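Local coordinates for protein glycoside transferase (Listeria monocytogenes, PDB 6R2M) that probably hydrolyses glycosidic bonds of exopolysaccharide outside the cell, acting as a monomeric glycoside hydrolase, and may have transferase activity, at residues A[210-221]-A[264-275]. Residues are numbered along the deposited sequence; the frame is centred on the assembly and turned at random.
Sequences IDQMLIAMAYFD and VYAFLTQYFNKT
Lys274 and Asp221 form a salt bridge at the C-terminal ends of two neighbouring helices, NZ donating to OD1 at 2.9 Å through the syn lone pair of the carboxylate. Bends at chi3 and chi4 (70° and 77°) fold the long lysine chain over to the acid, and a water that donates to OD2 and weakly accepts from NZ links the same pair, as suits charged residues at the margin of the contact. Beside it, Thr275 leaves helical geometry. Its hydroxyl turns back to Tyr271 O, 2.8 Å from OG1, while its methyl CG2 lies over the centre of the Phe220 ring, 3.7 Å from the centroid, in a CH-pi contact.

The segments 210-221 and 264-274, parts of helices 209-223 and 262-274, run nearly parallel, their axes 18° apart in direction and 9.3 Å apart at closest approach, and mesh by knobs-into-holes packing in this fold, where helix far outweighs strand. Met213 is one knob, set among Val264, Phe267, Leu268 and Tyr271. Its flexible chain, bent at chi2 and chi3, brings SD 3.6 Å from Leu268 CD2 and lays CE against Tyr271 CB. Met217, the next knob, curls its CE to 3.7 Å from Phe267 CB. Tyr271 is amphipathic: the small Ala216 leaves room for its ring, and its OH reaches Asp231 on helix 228-241.

In return Phe267 enters the hole formed by Ile210, Met213, Leu214 and Met217. Leu214 CD2 covers one face, offset toward the rim, and Ile210 CG2 meets the edge at CE2, 3.9 Å away. At the N-terminal end, branched Ile210 and Val264 touch through CG1 and CG2, 3.7 Å apart.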
ATOM      1  N   ILE A 210       0.836  -4.274 -10.158  1.00  5.59           N
ATOM      2  CA  ILE A 210       0.725  -3.777  -8.786  1.00  6.27           C
ATOM      3  C   ILE A 210      -0.433  -2.797  -8.688  1.00  7.04           C
ATOM      4  O   ILE A 210      -1.301  -2.909  -7.813  1.00  8.70           O
ATOM      5  CB  ILE A 210       2.033  -3.106  -8.326  1.00  6.73           C
ATOM      6  CG1 ILE A 210       3.160  -4.126  -8.267  1.00  7.43           C
ATOM      7  CG2 ILE A 210       1.816  -2.424  -6.965  1.00  9.63           C
ATOM      8  CD1 ILE A 210       4.498  -3.494  -7.854  1.00  9.26           C
ATOM      9  N   ASP A 211      -0.457  -1.812  -9.581  1.00  7.68           N
ATOM     10  CA  ASP A 211      -1.528  -0.821  -9.543  1.00  7.65           C
ATOM     11  C   ASP A 211      -2.876  -1.459  -9.857  1.00  7.99           C
ATOM     12  O   ASP A 211      -3.878  -1.168  -9.185  1.00  6.72           O
ATOM     13  CB  ASP A 211      -1.211   0.315 -10.505  1.00  8.10           C
ATOM     14  CG  ASP A 211       0.164   0.921 -10.244  1.00 15.77           C
ATOM     15  OD1 ASP A 211       0.590   0.897  -9.072  1.00 21.24           O
ATOM     16  OD2 ASP A 211       0.796   1.406 -11.196  1.00 21.69           O
ATOM     17  N   GLN A 212      -2.910  -2.374 -10.831  1.00  5.82           N
ATOM     18  CA  GLN A 212      -4.159  -3.055 -11.150  1.00  5.61           C
ATOM     19  C   GLN A 212      -4.686  -3.845  -9.955  1.00  6.86           C
ATOM     20  O   GLN A 212      -5.892  -3.837  -9.695  1.00  6.28           O
ATOM     21  CB  GLN A 212      -3.974  -3.967 -12.358  1.00  7.66           C
ATOM     22  CG  GLN A 212      -3.690  -3.227 -13.676  1.00  6.62           C
ATOM     23  CD  GLN A 212      -4.934  -2.552 -14.243  1.00  7.00           C
ATOM     24  OE1 GLN A 212      -6.013  -3.127 -14.195  1.00  7.42           O
ATOM     25  NE2 GLN A 212      -4.782  -1.339 -14.779  1.00  7.82           N
ATOM     26  N   MET A 213      -3.804  -4.538  -9.214  1.00  6.13           N
ATOM     27  CA  MET A 213      -4.285  -5.314  -8.073  1.00  6.08           C
ATOM     28  C   MET A 213      -4.821  -4.397  -6.985  1.00  5.91           C
ATOM     29  O   MET A 213      -5.826  -4.708  -6.338  1.00  7.32           O
ATOM     30  CB  MET A 213      -3.169  -6.198  -7.494  1.00  7.14           C
ATOM     31  CG  MET A 213      -2.815  -7.429  -8.322  1.00  9.14           C
ATOM     32  SD  MET A 213      -4.222  -8.433  -8.823  1.00  8.16           S
ATOM     33  CE  MET A 213      -5.052  -8.684  -7.244  1.00  8.17           C
ATOM     34  N   LEU A 214      -4.168  -3.253  -6.770  1.00  6.41           N
ATOM     35  CA  LEU A 214      -4.665  -2.339  -5.746  1.00  5.70           C
ATOM     36  C   LEU A 214      -6.044  -1.796  -6.121  1.00  6.33           C
ATOM     37  O   LEU A 214      -6.915  -1.655  -5.258  1.00  7.74           O
ATOM     38  CB  LEU A 214      -3.667  -1.203  -5.527  1.00  5.67           C
ATOM     39  CG  LEU A 214      -2.386  -1.663  -4.810  1.00  5.43           C
ATOM     40  CD1 LEU A 214      -1.336  -0.575  -4.876  1.00 10.63           C
ATOM     41  CD2 LEU A 214      -2.705  -2.033  -3.355  1.00 11.49           C
ATOM     42  N   ILE A 215      -6.271  -1.501  -7.405  1.00  5.44           N
ATOM     43  CA  ILE A 215      -7.591  -1.042  -7.839  1.00  5.97           C
ATOM     44  C   ILE A 215      -8.619  -2.142  -7.642  1.00  6.00           C
ATOM     45  O   ILE A 215      -9.737  -1.899  -7.172  1.00  7.62           O
ATOM     46  CB  ILE A 215      -7.555  -0.581  -9.310  1.00  7.67           C
ATOM     47  CG1 ILE A 215      -6.572   0.571  -9.471  1.00  7.03           C
ATOM     48  CG2 ILE A 215      -8.980  -0.187  -9.798  1.00  7.34           C
ATOM     49  CD1 ILE A 215      -6.210   0.847 -10.907  1.00  7.56           C
ATOM     50  N   ALA A 216      -8.259  -3.372  -7.998  1.00  5.13           N
ATOM     51  CA  ALA A 216      -9.200  -4.475  -7.868  1.00  6.44           C
ATOM     52  C   ALA A 216      -9.609  -4.678  -6.422  1.00  7.99           C
ATOM     53  O   ALA A 216     -10.773  -4.987  -6.136  1.00  6.49           O
ATOM     54  CB  ALA A 216      -8.586  -5.764  -8.412  1.00  5.31           C
ATOM     55  N   MET A 217      -8.653  -4.546  -5.495  1.00  5.71           N
ATOM     56  CA  MET A 217      -8.994  -4.703  -4.088  1.00  5.22           C
ATOM     57  C   MET A 217      -9.872  -3.557  -3.591  1.00  8.31           C
ATOM     58  O   MET A 217     -10.818  -3.784  -2.832  1.00  8.69           O
ATOM     59  CB  MET A 217      -7.719  -4.835  -3.259  1.00  7.59           C
ATOM     60  CG  MET A 217      -7.231  -6.272  -3.312  1.00 13.58           C
ATOM     61  SD  MET A 217      -5.873  -6.643  -2.213  1.00 25.63           S
ATOM     62  CE  MET A 217      -4.694  -5.640  -2.999  1.00  9.09           C
ATOM     63  N   ALA A 218      -9.585  -2.324  -4.010  1.00  6.65           N
ATOM     64  CA  ALA A 218     -10.450  -1.208  -3.642  1.00  9.92           C
ATOM     65  C   ALA A 218     -11.838  -1.382  -4.239  1.00  9.58           C
ATOM     66  O   ALA A 218     -12.843  -1.048  -3.606  1.00  8.79           O
ATOM     67  CB  ALA A 218      -9.835   0.110  -4.107  1.00  7.62           C
ATOM     68  N   TYR A 219     -11.903  -1.877  -5.472  1.00  7.54           N
ATOM     69  CA  TYR A 219     -13.187  -2.141  -6.107  1.00  7.28           C
ATOM     70  C   TYR A 219     -14.022  -3.094  -5.265  1.00  7.78           C
ATOM     71  O   TYR A 219     -15.208  -2.849  -5.015  1.00  7.40           O
ATOM     72  CB  TYR A 219     -12.957  -2.717  -7.501  1.00  5.37           C
ATOM     73  CG  TYR A 219     -14.196  -2.804  -8.331  1.00  8.13           C
ATOM     74  CD1 TYR A 219     -15.039  -3.909  -8.244  1.00  8.62           C
ATOM     75  CD2 TYR A 219     -14.523  -1.796  -9.222  1.00  8.92           C
ATOM     76  CE1 TYR A 219     -16.164  -3.999  -9.026  1.00  6.38           C
ATOM     77  CE2 TYR A 219     -15.649  -1.868 -10.001  1.00 10.83           C
ATOM     78  CZ  TYR A 219     -16.469  -2.970  -9.893  1.00 10.03           C
ATOM     79  OH  TYR A 219     -17.584  -3.033 -10.683  1.00 11.34           O
ATOM     80  N   PHE A 220     -13.427  -4.213  -4.858  1.00  7.04           N
ATOM     81  CA  PHE A 220     -14.160  -5.172  -4.043  1.00  8.99           C
ATOM     82  C   PHE A 220     -14.533  -4.574  -2.698  1.00  8.43           C
ATOM     83  O   PHE A 220     -15.651  -4.769  -2.204  1.00 11.45           O
ATOM     84  CB  PHE A 220     -13.334  -6.433  -3.832  1.00  8.99           C
ATOM     85  CG  PHE A 220     -14.037  -7.465  -3.007  1.00  9.08           C
ATOM     86  CD1 PHE A 220     -13.680  -7.673  -1.685  1.00 11.64           C
ATOM     87  CD2 PHE A 220     -15.064  -8.221  -3.552  1.00 11.22           C
ATOM     88  CE1 PHE A 220     -14.342  -8.622  -0.912  1.00 13.54           C
ATOM     89  CE2 PHE A 220     -15.716  -9.173  -2.786  1.00 14.78           C
ATOM     90  CZ  PHE A 220     -15.351  -9.373  -1.469  1.00 15.65           C
ATOM     91  N   ASP A 221     -13.604  -3.835  -2.091  1.00  7.11           N
ATOM     92  CA  ASP A 221     -13.854  -3.252  -0.774  1.00  9.74           C
ATOM     93  C   ASP A 221     -15.047  -2.308  -0.790  1.00  9.83           C
ATOM     94  O   ASP A 221     -15.840  -2.287   0.162  1.00 11.61           O
ATOM     95  CB  ASP A 221     -12.617  -2.506  -0.288  1.00 10.32           C
ATOM     96  CG  ASP A 221     -11.519  -3.436   0.168  1.00 14.69           C
ATOM     97  OD1 ASP A 221     -11.793  -4.640   0.360  1.00 16.15           O
ATOM     98  OD2 ASP A 221     -10.382  -2.954   0.347  1.00 17.19           O
ATOM     99  N   VAL A 264       2.884  -8.199  -6.619  1.00  6.72           N
ATOM    100  CA  VAL A 264       1.700  -8.689  -7.322  1.00  5.59           C
ATOM    101  C   VAL A 264       1.205  -9.986  -6.707  1.00  6.35           C
ATOM    102  O   VAL A 264       0.004 -10.169  -6.496  1.00  7.88           O
ATOM    103  CB  VAL A 264       1.994  -8.851  -8.821  1.00  6.34           C
ATOM    104  CG1 VAL A 264       0.882  -9.679  -9.472  1.00  9.05           C
ATOM    105  CG2 VAL A 264       2.062  -7.479  -9.457  1.00 10.67           C
ATOM    106  N   TYR A 265       2.118 -10.904  -6.380  1.00  4.76           N
ATOM    107  CA  TYR A 265       1.648 -12.140  -5.755  1.00  5.59           C
ATOM    108  C   TYR A 265       1.165 -11.914  -4.328  1.00  6.85           C
ATOM    109  O   TYR A 265       0.225 -12.592  -3.886  1.00  7.40           O
ATOM    110  CB  TYR A 265       2.746 -13.198  -5.787  1.00  5.17           C
ATOM    111  CG  TYR A 265       2.938 -13.782  -7.171  1.00  6.14           C
ATOM    112  CD1 TYR A 265       1.838 -14.157  -7.938  1.00  6.93           C
ATOM    113  CD2 TYR A 265       4.210 -13.975  -7.700  1.00  6.31           C
ATOM    114  CE1 TYR A 265       1.998 -14.689  -9.216  1.00  9.67           C
ATOM    115  CE2 TYR A 265       4.386 -14.526  -8.979  1.00  9.40           C
ATOM    116  CZ  TYR A 265       3.266 -14.878  -9.724  1.00  9.53           C
ATOM    117  OH  TYR A 265       3.433 -15.422 -10.981  1.00  9.42           O
ATOM    118  N   ALA A 266       1.773 -10.979  -3.590  1.00  7.78           N
ATOM    119  CA  ALA A 266       1.253 -10.672  -2.259  1.00  8.28           C
ATOM    120  C   ALA A 266      -0.166 -10.122  -2.347  1.00  7.98           C
ATOM    121  O   ALA A 266      -1.066 -10.563  -1.614  1.00  7.29           O
ATOM    122  CB  ALA A 266       2.172  -9.679  -1.547  1.00  8.16           C
ATOM    123  N   PHE A 267      -0.406  -9.205  -3.286  1.00  8.13           N
ATOM    124  CA  PHE A 267      -1.739  -8.622  -3.402  1.00  8.16           C
ATOM    125  C   PHE A 267      -2.737  -9.602  -4.006  1.00  7.52           C
ATOM    126  O   PHE A 267      -3.906  -9.573  -3.624  1.00  8.18           O
ATOM    127  CB  PHE A 267      -1.682  -7.340  -4.220  1.00  6.75           C
ATOM    128  CG  PHE A 267      -0.877  -6.254  -3.569  1.00  5.39           C
ATOM    129  CD1 PHE A 267      -0.654  -6.258  -2.205  1.00 11.65           C
ATOM    130  CD2 PHE A 267      -0.324  -5.246  -4.332  1.00  8.66           C
ATOM    131  CE1 PHE A 267       0.105  -5.263  -1.609  1.00 10.93           C
ATOM    132  CE2 PHE A 267       0.423  -4.245  -3.755  1.00  8.32           C
ATOM    133  CZ  PHE A 267       0.646  -4.251  -2.377  1.00  9.02           C
ATOM    134  N   LEU A 268      -2.303 -10.476  -4.927  1.00  6.97           N
ATOM    135  CA  LEU A 268      -3.190 -11.537  -5.413  1.00  8.08           C
ATOM    136  C   LEU A 268      -3.627 -12.458  -4.283  1.00  7.42           C
ATOM    137  O   LEU A 268      -4.794 -12.863  -4.218  1.00  9.41           O
ATOM    138  CB  LEU A 268      -2.495 -12.359  -6.491  1.00  9.32           C
ATOM    139  CG  LEU A 268      -2.531 -11.797  -7.894  1.00  8.84           C
ATOM    140  CD1 LEU A 268      -1.508 -12.533  -8.727  1.00 11.06           C
ATOM    141  CD2 LEU A 268      -3.936 -11.995  -8.462  1.00 10.28           C
ATOM    142  N   THR A 269      -2.692 -12.840  -3.414  1.00  8.27           N
ATOM    143  CA  THR A 269      -3.026 -13.702  -2.294  1.00  9.31           C
ATOM    144  C   THR A 269      -4.066 -13.042  -1.398  1.00 10.49           C
ATOM    145  O   THR A 269      -5.069 -13.668  -1.034  1.00  9.88           O
ATOM    146  CB  THR A 269      -1.745 -14.046  -1.540  1.00  8.55           C
ATOM    147  OG1 THR A 269      -0.884 -14.764  -2.438  1.00  8.57           O
ATOM    148  CG2 THR A 269      -2.040 -14.897  -0.317  1.00 13.65           C
ATOM    149  N   GLN A 270      -3.869 -11.752  -1.085  1.00  9.04           N
ATOM    150  CA  GLN A 270      -4.852 -10.998  -0.307  1.00  9.26           C
ATOM    151  C   GLN A 270      -6.198 -10.927  -1.020  1.00 10.02           C
ATOM    152  O   GLN A 270      -7.251 -11.092  -0.395  1.00 10.59           O
ATOM    153  CB  GLN A 270      -4.348  -9.580  -0.038  1.00 10.17           C
ATOM    154  CG  GLN A 270      -3.070  -9.529   0.762  1.00 11.78           C
ATOM    155  CD  GLN A 270      -2.492  -8.122   0.843  1.00 12.94           C
ATOM    156  OE1 GLN A 270      -3.220  -7.134   0.797  1.00 18.97           O
ATOM    157  NE2 GLN A 270      -1.173  -8.032   0.950  1.00 14.55           N
ATOM    158  N   TYR A 271      -6.172 -10.684  -2.329  1.00  7.37           N
ATOM    159  CA  TYR A 271      -7.399 -10.530  -3.103  1.00  7.52           C
ATOM    160  C   TYR A 271      -8.181 -11.839  -3.169  1.00  7.45           C
ATOM    161  O   TYR A 271      -9.407 -11.862  -2.969  1.00  8.71           O
ATOM    162  CB  TYR A 271      -7.029 -10.040  -4.506  1.00  5.83           C
ATOM    163  CG  TYR A 271      -8.122 -10.125  -5.559  1.00  6.63           C
ATOM    164  CD1 TYR A 271      -9.012  -9.073  -5.737  1.00  9.29           C
ATOM    165  CD2 TYR A 271      -8.230 -11.238  -6.392  1.00  8.02           C
ATOM    166  CE1 TYR A 271      -9.981  -9.121  -6.717  1.00  9.32           C
ATOM    167  CE2 TYR A 271      -9.205 -11.304  -7.370  1.00  5.91           C
ATOM    168  CZ  TYR A 271     -10.077 -10.247  -7.521  1.00  6.49           C
ATOM    169  OH  TYR A 271     -11.044 -10.324  -8.494  1.00  8.71           O
ATOM    170  N   PHE A 272      -7.490 -12.947  -3.443  1.00  7.59           N
ATOM    171  CA  PHE A 272      -8.194 -14.218  -3.530  1.00  7.64           C
ATOM    172  C   PHE A 272      -8.750 -14.624  -2.174  1.00 10.30           C
ATOM    173  O   PHE A 272      -9.856 -15.159  -2.095  1.00 10.87           O
ATOM    174  CB  PHE A 272      -7.254 -15.290  -4.095  1.00  7.53           C
ATOM    175  CG  PHE A 272      -7.064 -15.199  -5.578  1.00  8.70           C
ATOM    176  CD1 PHE A 272      -8.136 -14.900  -6.409  1.00  6.41           C
ATOM    177  CD2 PHE A 272      -5.810 -15.409  -6.150  1.00  7.65           C
ATOM    178  CE1 PHE A 272      -7.957 -14.836  -7.790  1.00  8.34           C
ATOM    179  CE2 PHE A 272      -5.640 -15.347  -7.522  1.00  9.20           C
ATOM    180  CZ  PHE A 272      -6.712 -15.050  -8.342  1.00 10.67           C
ATOM    181  N   ASN A 273      -8.052 -14.297  -1.091  1.00 12.14           N
ATOM    182  CA  ASN A 273      -8.590 -14.650   0.218  1.00 13.39           C
ATOM    183  C   ASN A 273      -9.761 -13.746   0.611  1.00 17.18           C
ATOM    184  O   ASN A 273     -10.726 -14.215   1.226  1.00 18.56           O
ATOM    185  CB  ASN A 273      -7.460 -14.643   1.238  1.00 18.29           C
ATOM    186  CG  ASN A 273      -6.482 -15.792   1.000  1.00 19.51           C
ATOM    187  OD1 ASN A 273      -6.874 -16.855   0.507  1.00 25.22           O
ATOM    188  ND2 ASN A 273      -5.216 -15.582   1.328  1.00 19.46           N
ATOM    189  N   LYS A 274      -9.733 -12.470   0.218  1.00 12.82           N
ATOM    190  CA  LYS A 274     -10.861 -11.584   0.498  1.00 13.21           C
ATOM    191  C   LYS A 274     -12.103 -11.963  -0.300  1.00 11.21           C
ATOM    192  O   LYS A 274     -13.227 -11.727   0.158  1.00 13.95           O
ATOM    193  CB  LYS A 274     -10.489 -10.128   0.189  1.00 14.37           C
ATOM    194  CG  LYS A 274      -9.483  -9.516   1.167  1.00 24.99           C
ATOM    195  CD  LYS A 274      -8.754  -8.331   0.552  1.00 27.00           C
ATOM    196  CE  LYS A 274      -9.679  -7.136   0.373  1.00 24.54           C
ATOM    197  NZ  LYS A 274      -9.911  -6.436   1.671  1.00 30.10           N
ATOM    198  N   THR A 275     -11.929 -12.521  -1.499  1.00 10.98           N
ATOM    199  CA  THR A 275     -13.036 -12.768  -2.414  1.00 13.08           C
ATOM    200  C   THR A 275     -13.455 -14.233  -2.453  1.00 15.03           C
ATOM    201  O   THR A 275     -14.135 -14.651  -3.396  1.00 12.88           O
ATOM    202  CB  THR A 275     -12.673 -12.273  -3.812  1.00  9.40           C
ATOM    203  OG1 THR A 275     -11.541 -13.005  -4.317  1.00  9.48           O
ATOM    204  CG2 THR A 275     -12.314 -10.800  -3.744  1.00 11.00           C
TER
HETATM  205  O   HOH W   1      -8.033  -4.153   0.415  1.00 20.22           O